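Side-chain contacts in cytochrome c (Pseudomonas aeruginosa, PDB 6RTE), which acts as the dihydro-heme d1 dehydrogenase NirN in heme d1 biosynthesis, joining a heme c domain to an eight-bladed beta-propeller: residues A[53-58]-A[110-115]; A[214-219]-A[245-250]; A[232-237]-A[250-255]; A[258-263]-A[284-289]. All blocks are in the same frame, centred on the assembly; numbering follows the deposited sequence.

Overall arrangement
Along the chain, contact 1 closes first, in the heme c domain; the other three follow in the beta-propeller. Contacts 2 and 3 cross in sequence, share R250 and have centres about 4 Å apart: contact 2 joins strand 211-217 of one blade to strand 243-248 of the next, and contact 3 spans that second blade from strand 233-238 to the approach of strand 254-259. Contact 4, centred about 19 Å from contact 3, leads from strand 254-259 to the following blade. Contact 1 lies about 22 Å from contact 2 between centres, yet L56 O and R217 NH2 come within 3.0 Å, linking the two domains directly.

Contact 1 (A[53-58]-A[110-115]); sequences AGRLGG and QAPPRE
R55 reaches Q110 and P112 from the 53-58 side with its guanidinium group. The chain comes to it through a tight bend that starts at A53, whose O takes a weak hydrogen bond from L56 N; G54 and then R55 itself have positive phi. The R55 side chain leaves with CG beside the backbone N (chi1 -57°), runs extended to CD and then bends at chi3, which brings NH2 to the carbonyl of Q110. The NH2 to Q110 O bond is 3.2 Å long with an N-H...O angle of 157°; the donor lies almost straight beyond the carbonyl oxygen, which is slightly tilted from the guanidinium plane. P112 CD comes obliquely to the same nitrogen, at 4.2 Å from NH2. The other terminal nitrogen, NH1, bonds L63 O, and Y107 adds a cation-pi contact, so the buried charge is held from several directions.

This is the cytochrome c domain: 53-58 follows the CXXCH heme-attachment motif ending at H51, Q110 is the first residue past helix 98-109, and the R55 side chain is about 8 Å from heme c. The Q110 amide turns away from R55, NE2 donating to a lone pair of A111 O at 3.1 Å. Further along 53-58, L56 O accepts from T62 OG1 and from R217 NH2 of the propeller, while the backbone of G57 bonds that of H51.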
loop_
_atom_site.group_PDB
_atom_site.type_symbol
_atom_site.label_atom_id
_atom_site.label_comp_id
_atom_site.label_asym_id
_atom_site.label_seq_id
_atom_site.Cartn_x
_atom_site.Cartn_y
_atom_site.Cartn_z
ATOM N N ALA A 53 22.605 1.584 -14.631
ATOM C CA ALA A 53 23.847 1.203 -13.980
ATOM C C ALA A 53 23.565 0.764 -12.551
ATOM O O ALA A 53 22.784 1.400 -11.832
ATOM C CB ALA A 53 24.831 2.373 -13.996
ATOM N N GLY A 54 24.198 -0.330 -12.144
ATOM C CA GLY A 54 23.995 -0.874 -10.820
ATOM C C GLY A 54 22.667 -1.572 -10.605
ATOM O O GLY A 54 22.366 -1.958 -9.473
ATOM N N ARG A 55 21.873 -1.751 -11.656
ATOM C CA ARG A 55 20.533 -2.321 -11.571
ATOM C C ARG A 55 19.564 -1.400 -10.838
ATOM O O ARG A 55 18.521 -1.855 -10.357
ATOM C CB ARG A 55 20.542 -3.692 -10.888
ATOM C CG ARG A 55 21.460 -4.728 -11.553
ATOM C CD ARG A 55 21.299 -6.073 -10.868
ATOM N NE ARG A 55 22.279 -6.261 -9.802
ATOM C CZ ARG A 55 22.102 -7.041 -8.735
ATOM N NH1 ARG A 55 20.970 -7.693 -8.561
ATOM N NH2 ARG A 55 23.068 -7.161 -7.833
ATOM N N LEU A 56 19.883 -0.108 -10.757
ATOM C CA LEU A 56 19.054 0.833 -10.012
ATOM C C LEU A 56 17.774 1.202 -10.741
ATOM O O LEU A 56 16.837 1.687 -10.097
ATOM C CB LEU A 56 19.845 2.105 -9.706
ATOM C CG LEU A 56 21.027 1.951 -8.758
ATOM C CD1 LEU A 56 21.544 3.318 -8.354
ATOM C CD2 LEU A 56 20.652 1.136 -7.535
ATOM N N GLY A 57 17.708 0.989 -12.045
ATOM C CA GLY A 57 16.535 1.281 -12.838
ATOM C C GLY A 57 16.784 2.404 -13.830
ATOM O O GLY A 57 17.795 3.104 -13.791
ATOM N N GLY A 58 15.826 2.542 -14.746
ATOM C CA GLY A 58 15.810 3.612 -15.730
ATOM C C GLY A 58 14.543 3.559 -16.561
ATOM O O GLY A 58 13.442 3.725 -16.028
ATOM N N GLN A 110 21.727 -12.077 -6.695
ATOM C CA GLN A 110 22.890 -12.056 -5.816
ATOM C C GLN A 110 23.027 -10.679 -5.178
ATOM O O GLN A 110 22.903 -9.659 -5.857
ATOM C CB GLN A 110 24.149 -12.411 -6.606
ATOM C CG GLN A 110 25.461 -12.210 -5.856
ATOM C CD GLN A 110 25.588 -13.099 -4.632
ATOM O OE1 GLN A 110 25.401 -14.314 -4.706
ATOM N NE2 GLN A 110 25.914 -12.492 -3.495
ATOM N N ALA A 111 23.271 -10.651 -3.872
ATOM C CA ALA A 111 23.509 -9.381 -3.201
ATOM C C ALA A 111 24.785 -8.743 -3.744
ATOM O O ALA A 111 25.777 -9.449 -3.990
ATOM C CB ALA A 111 23.633 -9.585 -1.689
ATOM N N PRO A 112 24.800 -7.434 -3.959
ATOM C CA PRO A 112 26.015 -6.782 -4.484
ATOM C C PRO A 112 27.120 -6.783 -3.437
ATOM O O PRO A 112 26.849 -6.960 -2.239
ATOM C CB PRO A 112 25.547 -5.366 -4.820
ATOM C CG PRO A 112 24.332 -5.148 -3.981
ATOM C CD PRO A 112 23.701 -6.483 -3.737
ATOM N N PRO A 113 28.376 -6.610 -3.849
ATOM C CA PRO A 113 29.465 -6.632 -2.859
ATOM C C PRO A 113 29.299 -5.585 -1.771
ATOM O O PRO A 113 29.708 -5.817 -0.626
ATOM C CB PRO A 113 30.726 -6.375 -3.703
ATOM C CG PRO A 113 30.298 -6.514 -5.136
ATOM C CD PRO A 113 28.841 -6.192 -5.181
ATOM N N ARG A 114 28.715 -4.442 -2.094
ATOM C CA ARG A 114 28.387 -3.409 -1.116
ATOM C C ARG A 114 26.963 -2.942 -1.380
ATOM O O ARG A 114 26.499 -2.917 -2.527
ATOM C CB ARG A 114 29.353 -2.230 -1.171
ATOM C CG ARG A 114 30.709 -2.439 -0.443
ATOM C CD ARG A 114 30.577 -2.264 1.082
ATOM N NE ARG A 114 29.856 -3.380 1.705
ATOM C CZ ARG A 114 30.414 -4.471 2.192
ATOM N NH1 ARG A 114 31.751 -4.648 2.158
ATOM N NH2 ARG A 114 29.644 -5.420 2.705
ATOM N N GLU A 115 26.271 -2.600 -0.307
ATOM C CA GLU A 115 24.879 -2.207 -0.408
ATOM C C GLU A 115 24.751 -0.890 -1.170
ATOM O O GLU A 115 25.485 0.060 -0.883
ATOM C CB GLU A 115 24.286 -2.078 0.991
ATOM C CG GLU A 115 22.826 -1.711 1.034
ATOM C CD GLU A 115 22.355 -1.539 2.474
ATOM O OE1 GLU A 115 22.357 -0.402 2.965
ATOM O OE2 GLU A 115 22.047 -2.560 3.107
#

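Contact 2 (A[214-219]-A[245-250]); sequences AEVRAG and VLLDAR
The carbonyl of A218, flat within its peptide, meets V245 at its oxygen end: V245 CG2 stands 3.3 Å from A218 O, somewhat off the peptide plane, and N238 ND2 also donates to this oxygen. V245 turns its other methyl to the alanine side chain, with CG1 4.0 Å from A218 CB, so the branched valine touches A218 at both backbone and side chain. Two residues from A218 and V245 in turn, V216 and L247 reach toward each other tip to tip. V216 CG1, placed between its own backbone N and carbonyl carbon (chi1 75°), lies 3.6 Å from L247 CD1 and 4.1 Å from L247 CD2. R217, between these two apolar pairs, points the opposite way and makes a cation-pi contact with W118. Where the second strand ends, D248 forms an Asx turn: R250 N donates to the anti lone pair of D248 OD1 at 2.9 Å.

All four residues that touch across the contact are buried. They join two successive propeller blades, strand 211-217 pairing with 201-206 in one and strand 243-248 lying between 233-238 and 254-259 in the other, while I123 of helix 120-126 packs on both V216 and V245.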
loop_
_atom_site.group_PDB
_atom_site.type_symbol
_atom_site.label_atom_id
_atom_site.label_comp_id
_atom_site.label_asym_id
_atom_site.label_seq_id
_atom_site.Cartn_x
_atom_site.Cartn_y
_atom_site.Cartn_z
ATOM N N ALA A 214 4.718 17.152 -8.913
ATOM C CA ALA A 214 6.123 16.901 -8.652
ATOM C C ALA A 214 6.343 15.404 -8.494
ATOM O O ALA A 214 5.408 14.642 -8.223
ATOM C CB ALA A 214 6.592 17.643 -7.393
ATOM N N GLU A 215 7.603 15.001 -8.656
ATOM C CA GLU A 215 8.032 13.651 -8.350
ATOM C C GLU A 215 9.446 13.707 -7.788
ATOM O O GLU A 215 10.238 14.591 -8.130
ATOM C CB GLU A 215 8.026 12.729 -9.577
ATOM C CG GLU A 215 6.674 12.615 -10.281
ATOM C CD GLU A 215 6.690 11.520 -11.338
ATOM O OE1 GLU A 215 7.163 11.795 -12.466
ATOM O OE2 GLU A 215 6.264 10.380 -11.025
ATOM N N VAL A 216 9.760 12.745 -6.929
ATOM C CA VAL A 216 11.084 12.638 -6.341
ATOM C C VAL A 216 11.321 11.157 -6.086
ATOM O O VAL A 216 10.380 10.383 -5.895
ATOM C CB VAL A 216 11.216 13.508 -5.066
ATOM C CG1 VAL A 216 10.499 12.900 -3.861
ATOM C CG2 VAL A 216 12.683 13.795 -4.737
ATOM N N ARG A 217 12.582 10.753 -6.156
ATOM C CA ARG A 217 12.962 9.390 -5.809
ATOM C C ARG A 217 13.512 9.416 -4.391
ATOM O O ARG A 217 14.632 9.889 -4.158
ATOM C CB ARG A 217 13.979 8.798 -6.772
ATOM C CG ARG A 217 14.158 7.293 -6.503
ATOM C CD ARG A 217 15.138 6.606 -7.468
ATOM N NE ARG A 217 14.972 5.168 -7.344
ATOM C CZ ARG A 217 15.688 4.260 -7.994
ATOM N NH1 ARG A 217 16.648 4.633 -8.816
ATOM N NH2 ARG A 217 15.426 2.975 -7.803
ATOM N N ALA A 218 12.737 8.890 -3.460
ATOM C CA ALA A 218 13.089 8.933 -2.049
ATOM C C ALA A 218 13.967 7.772 -1.603
ATOM O O ALA A 218 14.637 7.886 -0.570
ATOM C CB ALA A 218 11.803 8.952 -1.214
ATOM N N GLY A 219 13.968 6.670 -2.334
ATOM C CA GLY A 219 14.765 5.512 -1.964
ATOM C C GLY A 219 14.933 4.590 -3.149
ATOM O O GLY A 219 14.598 4.939 -4.280
ATOM N N VAL A 245 12.345 9.050 4.883
ATOM C CA VAL A 245 12.633 10.265 4.129
ATOM C C VAL A 245 11.457 11.218 4.320
ATOM O O VAL A 245 10.306 10.869 4.028
ATOM C CB VAL A 245 12.901 9.966 2.647
ATOM C CG1 VAL A 245 12.998 11.231 1.836
ATOM C CG2 VAL A 245 14.206 9.140 2.502
ATOM N N LEU A 246 11.755 12.402 4.848
ATOM C CA LEU A 246 10.776 13.435 5.132
ATOM C C LEU A 246 10.793 14.454 3.993
ATOM O O LEU A 246 11.842 15.036 3.691
ATOM C CB LEU A 246 11.091 14.116 6.460
ATOM C CG LEU A 246 10.150 15.246 6.897
ATOM C CD1 LEU A 246 8.747 14.709 7.112
ATOM C CD2 LEU A 246 10.668 15.914 8.156
ATOM N N LEU A 247 9.634 14.669 3.379
ATOM C CA LEU A 247 9.480 15.563 2.245
ATOM C C LEU A 247 8.462 16.654 2.592
ATOM O O LEU A 247 7.565 16.447 3.413
ATOM C CB LEU A 247 9.005 14.803 0.996
ATOM C CG LEU A 247 9.792 13.573 0.537
ATOM C CD1 LEU A 247 9.036 12.815 -0.571
ATOM C CD2 LEU A 247 11.172 13.969 0.040
ATOM N N ASP A 248 8.627 17.817 1.963
ATOM C CA ASP A 248 7.612 18.861 1.990
ATOM C C ASP A 248 6.457 18.439 1.077
ATOM O O ASP A 248 6.658 18.169 -0.113
ATOM C CB ASP A 248 8.219 20.191 1.547
ATOM C CG ASP A 248 7.261 21.377 1.709
ATOM O OD1 ASP A 248 6.066 21.247 1.357
ATOM O OD2 ASP A 248 7.709 22.445 2.183
ATOM N N ALA A 249 5.256 18.338 1.649
ATOM C CA ALA A 249 4.103 17.822 0.916
ATOM C C ALA A 249 3.596 18.742 -0.197
ATOM O O ALA A 249 2.728 18.321 -0.962
ATOM C CB ALA A 249 2.958 17.567 1.893
ATOM N N ARG A 250 4.108 19.968 -0.306
ATOM C CA ARG A 250 3.677 20.885 -1.352
ATOM C C ARG A 250 4.464 20.741 -2.647
ATOM O O ARG A 250 3.949 21.087 -3.712
ATOM C CB ARG A 250 3.786 22.330 -0.855
ATOM C CG ARG A 250 2.884 22.617 0.342
ATOM C CD ARG A 250 1.432 22.699 -0.078
ATOM N NE ARG A 250 1.129 24.004 -0.642
ATOM C CZ ARG A 250 0.760 25.061 0.083
ATOM N NH1 ARG A 250 0.651 24.968 1.398
ATOM N NH2 ARG A 250 0.507 26.214 -0.513
#

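Contact 3 (A[232-237]-A[250-255]); sequences RWVLVG and RDLSLV
W233 and V255 are brought together by their first torsions: the indole CG sits beside the backbone N (chi1 -45°), swinging the ring toward the far strand, and V255 has CG1 anti to its N (chi1 -178°), which leaves CG2 to face the indole. V255 CG2 comes obliquely to W233 CZ3 at 4.0 Å, and the two side chains cross at about a right angle. R232 folds against the same tryptophan, with its CB 3.6 Å above one face of the indole ring, toward the rim, while W233 CZ2 lies over a face of the R232 guanidinium.

The pairing skips a strand. In this four-stranded antiparallel propeller blade, strand 243-248 runs between 233-238 and 254-259, and L246 from that middle strand packs against both W233 and V255. The ring also meets F282 of the next blade and is about 4 Å from a bound butanediol, probably from the crystallisation liquor.

On the other face of the blade, V234 CG2 approaches L252 CD2 at 4.3 Å, a looser contact; V234 also touches A249. L252 has positive phi, and its side chain continues onto V202 and L204 of the preceding blade. D251 braces the turn around L252. S253 N donates to D251 OD1 at 3.0 Å, an Asx turn, and S253 OG adds a second bond to D251 OD1 at 2.7 Å, both from the same face of the carboxylate. Outside the turn, D251 O accepts from Q127 NE2.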
loop_
_atom_site.group_PDB
_atom_site.type_symbol
_atom_site.label_atom_id
_atom_site.label_comp_id
_atom_site.label_asym_id
_atom_site.label_seq_id
_atom_site.Cartn_x
_atom_site.Cartn_y
_atom_site.Cartn_z
ATOM N N ARG A 232 1.318 19.164 5.874
ATOM C CA ARG A 232 2.622 19.762 5.611
ATOM C C ARG A 232 3.683 18.763 5.146
ATOM O O ARG A 232 4.569 19.144 4.369
ATOM C CB ARG A 232 3.147 20.463 6.869
ATOM C CG ARG A 232 2.329 21.676 7.317
ATOM C CD ARG A 232 2.864 22.272 8.600
ATOM N NE ARG A 232 4.167 22.930 8.432
ATOM C CZ ARG A 232 4.932 23.335 9.437
ATOM N NH1 ARG A 232 4.547 23.141 10.688
ATOM N NH2 ARG A 232 6.086 23.942 9.200
ATOM N N TRP A 233 3.613 17.507 5.592
ATOM C CA TRP A 233 4.730 16.579 5.486
ATOM C C TRP A 233 4.326 15.268 4.832
ATOM O O TRP A 233 3.250 14.735 5.096
ATOM C CB TRP A 233 5.315 16.259 6.878
ATOM C CG TRP A 233 5.511 17.463 7.761
ATOM C CD1 TRP A 233 4.842 17.753 8.911
ATOM C CD2 TRP A 233 6.429 18.530 7.548
ATOM N NE1 TRP A 233 5.294 18.941 9.430
ATOM C CE2 TRP A 233 6.268 19.437 8.609
ATOM C CE3 TRP A 233 7.377 18.807 6.561
ATOM C CZ2 TRP A 233 7.005 20.610 8.706
ATOM C CZ3 TRP A 233 8.109 19.964 6.657
ATOM C CH2 TRP A 233 7.921 20.856 7.718
ATOM N N VAL A 234 5.227 14.741 3.998
ATOM C CA VAL A 234 5.188 13.362 3.537
ATOM C C VAL A 234 6.346 12.612 4.193
ATOM O O VAL A 234 7.508 13.043 4.102
ATOM C CB VAL A 234 5.294 13.271 2.002
ATOM C CG1 VAL A 234 5.335 11.825 1.551
ATOM C CG2 VAL A 234 4.140 14.015 1.338
ATOM N N LEU A 235 6.041 11.493 4.826
ATOM C CA LEU A 235 7.059 10.618 5.410
ATOM C C LEU A 235 7.067 9.309 4.630
ATOM O O LEU A 235 6.033 8.639 4.526
ATOM C CB LEU A 235 6.804 10.369 6.898
ATOM C CG LEU A 235 7.947 9.624 7.607
ATOM C CD1 LEU A 235 9.175 10.506 7.669
ATOM C CD2 LEU A 235 7.526 9.145 9.007
ATOM N N VAL A 236 8.231 8.950 4.088
ATOM C CA VAL A 236 8.390 7.768 3.246
ATOM C C VAL A 236 9.171 6.715 4.023
ATOM O O VAL A 236 10.254 7.005 4.553
ATOM C CB VAL A 236 9.128 8.093 1.928
ATOM C CG1 VAL A 236 9.161 6.876 1.032
ATOM C CG2 VAL A 236 8.498 9.275 1.212
ATOM N N GLY A 237 8.625 5.502 4.077
ATOM C CA GLY A 237 9.272 4.386 4.745
ATOM C C GLY A 237 9.949 3.470 3.749
ATOM O O GLY A 237 9.286 2.837 2.923
ATOM N N ARG A 250 4.108 19.968 -0.306
ATOM C CA ARG A 250 3.677 20.885 -1.352
ATOM C C ARG A 250 4.464 20.741 -2.647
ATOM O O ARG A 250 3.949 21.087 -3.712
ATOM C CB ARG A 250 3.786 22.330 -0.855
ATOM C CG ARG A 250 2.884 22.617 0.342
ATOM C CD ARG A 250 1.432 22.699 -0.078
ATOM N NE ARG A 250 1.129 24.004 -0.642
ATOM C CZ ARG A 250 0.760 25.061 0.083
ATOM N NH1 ARG A 250 0.651 24.968 1.398
ATOM N NH2 ARG A 250 0.507 26.214 -0.513
ATOM N N ASP A 251 5.716 20.249 -2.579
ATOM C CA ASP A 251 6.538 20.171 -3.779
ATOM C C ASP A 251 7.458 18.948 -3.797
ATOM O O ASP A 251 8.265 18.833 -4.726
ATOM C CB ASP A 251 7.387 21.457 -3.953
ATOM C CG ASP A 251 8.278 21.768 -2.749
ATOM O OD1 ASP A 251 8.425 20.905 -1.848
ATOM O OD2 ASP A 251 8.818 22.911 -2.697
ATOM N N LEU A 252 7.341 18.057 -2.820
ATOM C CA LEU A 252 8.169 16.854 -2.647
ATOM C C LEU A 252 9.661 17.172 -2.536
ATOM O O LEU A 252 10.504 16.320 -2.840
ATOM C CB LEU A 252 7.918 15.838 -3.775
ATOM C CG LEU A 252 6.474 15.333 -3.853
ATOM C CD1 LEU A 252 6.355 14.236 -4.938
ATOM C CD2 LEU A 252 5.981 14.824 -2.516
ATOM N N SER A 253 9.998 18.375 -2.065
ATOM C CA SER A 253 11.388 18.712 -1.794
ATOM C C SER A 253 11.859 17.992 -0.528
ATOM O O SER A 253 11.065 17.650 0.362
ATOM C CB SER A 253 11.565 20.235 -1.665
ATOM O OG SER A 253 10.818 20.771 -0.575
ATOM N N LEU A 254 13.157 17.718 -0.470
ATOM C CA LEU A 254 13.708 16.969 0.658
ATOM C C LEU A 254 13.832 17.856 1.894
ATOM O O LEU A 254 14.429 18.939 1.845
ATOM C CB LEU A 254 15.081 16.404 0.310
ATOM C CG LEU A 254 15.764 15.668 1.473
ATOM C CD1 LEU A 254 14.922 14.512 1.971
ATOM C CD2 LEU A 254 17.151 15.183 1.047
ATOM N N VAL A 255 13.288 17.389 3.009
ATOM C CA VAL A 255 13.502 18.020 4.293
ATOM C C VAL A 255 14.630 17.336 5.075
ATOM O O VAL A 255 15.557 17.995 5.538
ATOM C CB VAL A 255 12.185 18.047 5.101
ATOM C CG1 VAL A 255 12.391 18.750 6.436
ATOM C CG2 VAL A 255 11.088 18.744 4.281
#

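Contact 4 (A[258-263]-A[284-289]); sequences IPAADA and VALKDV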
loop_
_atom_site.group_PDB
_atom_site.type_symbol
_atom_site.label_atom_id
_atom_site.label_comp_id
_atom_site.label_asym_id
_atom_site.label_seq_id
_atom_site.Cartn_x
_atom_site.Cartn_y
_atom_site.Cartn_z
ATOM N N ILE A 258 16.210 10.400 7.597
ATOM C CA ILE A 258 16.333 9.885 8.963
ATOM C C ILE A 258 16.721 8.408 8.924
ATOM O O ILE A 258 15.876 7.556 8.624
ATOM C CB ILE A 258 15.026 10.080 9.755
ATOM C CG1 ILE A 258 14.573 11.547 9.713
ATOM C CG2 ILE A 258 15.229 9.628 11.189
ATOM C CD1 ILE A 258 13.151 11.773 10.239
ATOM N N PRO A 259 17.976 8.055 9.206
ATOM C CA PRO A 259 18.356 6.629 9.201
ATOM C C PRO A 259 17.561 5.852 10.244
ATOM O O PRO A 259 17.331 6.323 11.358
ATOM C CB PRO A 259 19.856 6.650 9.538
ATOM C CG PRO A 259 20.319 8.065 9.229
ATOM C CD PRO A 259 19.118 8.940 9.518
ATOM N N ALA A 260 17.107 4.665 9.865
ATOM C CA ALA A 260 16.339 3.825 10.779
ATOM C C ALA A 260 17.333 2.943 11.534
ATOM O O ALA A 260 17.933 2.022 10.964
ATOM C CB ALA A 260 15.293 3.003 10.026
ATOM N N ALA A 261 17.536 3.253 12.807
ATOM C CA ALA A 261 18.456 2.498 13.643
ATOM C C ALA A 261 17.930 2.548 15.068
ATOM O O ALA A 261 17.367 3.564 15.490
ATOM C CB ALA A 261 19.878 3.069 13.554
ATOM N N ASP A 262 18.104 1.454 15.810
ATOM C CA ASP A 262 17.636 1.477 17.187
ATOM C C ASP A 262 18.597 2.304 18.039
ATOM O O ASP A 262 19.604 2.840 17.555
ATOM C CB ASP A 262 17.450 0.057 17.729
ATOM C CG ASP A 262 18.759 -0.683 17.944
ATOM O OD1 ASP A 262 19.839 -0.074 17.839
ATOM O OD2 ASP A 262 18.694 -1.896 18.221
ATOM N N ALA A 263 18.286 2.400 19.334
ATOM C CA ALA A 263 19.082 3.219 20.235
ATOM C C ALA A 263 20.499 2.685 20.383
ATOM O O ALA A 263 21.401 3.448 20.748
ATOM C CB ALA A 263 18.410 3.297 21.611
ATOM N N VAL A 284 5.864 4.678 13.197
ATOM C CA VAL A 284 6.735 3.939 12.294
ATOM C C VAL A 284 6.960 2.534 12.844
ATOM O O VAL A 284 7.374 2.367 14.002
ATOM C CB VAL A 284 8.083 4.663 12.095
ATOM C CG1 VAL A 284 8.986 3.883 11.137
ATOM C CG2 VAL A 284 7.843 6.088 11.582
ATOM N N ALA A 285 6.713 1.533 12.001
ATOM C CA ALA A 285 7.009 0.139 12.301
ATOM C C ALA A 285 8.371 -0.221 11.725
ATOM O O ALA A 285 8.616 0.002 10.535
ATOM C CB ALA A 285 5.946 -0.786 11.719
ATOM N N LEU A 286 9.245 -0.765 12.566
ATOM C CA LEU A 286 10.604 -1.133 12.174
ATOM C C LEU A 286 10.750 -2.647 12.056
ATOM O O LEU A 286 10.395 -3.398 12.969
ATOM C CB LEU A 286 11.626 -0.591 13.178
ATOM C CG LEU A 286 11.677 0.931 13.218
ATOM C CD1 LEU A 286 12.598 1.404 14.326
ATOM C CD2 LEU A 286 12.120 1.520 11.856
ATOM N N LYS A 287 11.331 -3.082 10.938
ATOM C CA LYS A 287 11.368 -4.499 10.593
ATOM C C LYS A 287 12.337 -5.285 11.471
ATOM O O LYS A 287 12.044 -6.425 11.852
ATOM C CB LYS A 287 11.762 -4.626 9.115
ATOM C CG LYS A 287 11.497 -5.945 8.475
ATOM C CD LYS A 287 10.018 -6.207 8.369
ATOM C CE LYS A 287 9.781 -7.583 7.791
ATOM N NZ LYS A 287 8.477 -8.123 8.236
ATOM N N ASP A 288 13.490 -4.705 11.811
ATOM C CA ASP A 288 14.639 -5.502 12.246
ATOM C C ASP A 288 15.167 -5.153 13.628
ATOM O O ASP A 288 16.193 -5.705 14.041
ATOM C CB ASP A 288 15.772 -5.363 11.227
ATOM C CG ASP A 288 15.331 -5.729 9.851
ATOM O OD1 ASP A 288 14.895 -6.884 9.669
ATOM O OD2 ASP A 288 15.385 -4.852 8.967
ATOM N N VAL A 289 14.495 -4.277 14.368
ATOM C CA VAL A 289 14.912 -3.939 15.720
ATOM C C VAL A 289 13.691 -3.985 16.634
ATOM O O VAL A 289 12.543 -3.950 16.187
ATOM C CB VAL A 289 15.587 -2.550 15.785
ATOM C CG1 VAL A 289 16.941 -2.594 15.070
ATOM C CG2 VAL A 289 14.690 -1.489 15.174
#
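D262 lies obliquely across V289, and its side chain can be traced atom by atom over the valine. CB is 3.7 Å from V289 CB and almost as near to V289 CG1. The next atom, CG, stands between the backbone N and carbonyl carbon of its own residue (chi1 70°), a turn that brings the carboxylate across the valine; CG is 3.9 Å from V289 CG1. At the tip the oxygens part company. OD2 lies against the methyl, 3.7 Å from V289 CG1, in van der Waals contact. OD1 instead accepts from the backbone N of Q266, with a weaker bond from Q264 N, which ties the carboxylate to the loop that follows and would restrict its rotation. V289 thus packs on the CB methylene and on one side of the carboxylate.

Two residues before D262, the methyl of A260 meets the end of L286, with A260 CB 4.0 Å from L286 CD2. Both side chains are buried and also touch V270, and L286 continues onto W293. Polar bonds steady the loop around these pairs: A261 O accepts from R307 NH1, and A263 N donates to E291 OE2. Packed here on the end of strand 281-286, segment 258-263 starts the link from the outer strand of one blade to the inner strand 270-276 of the next, the crossover characteristic of a beta-propeller.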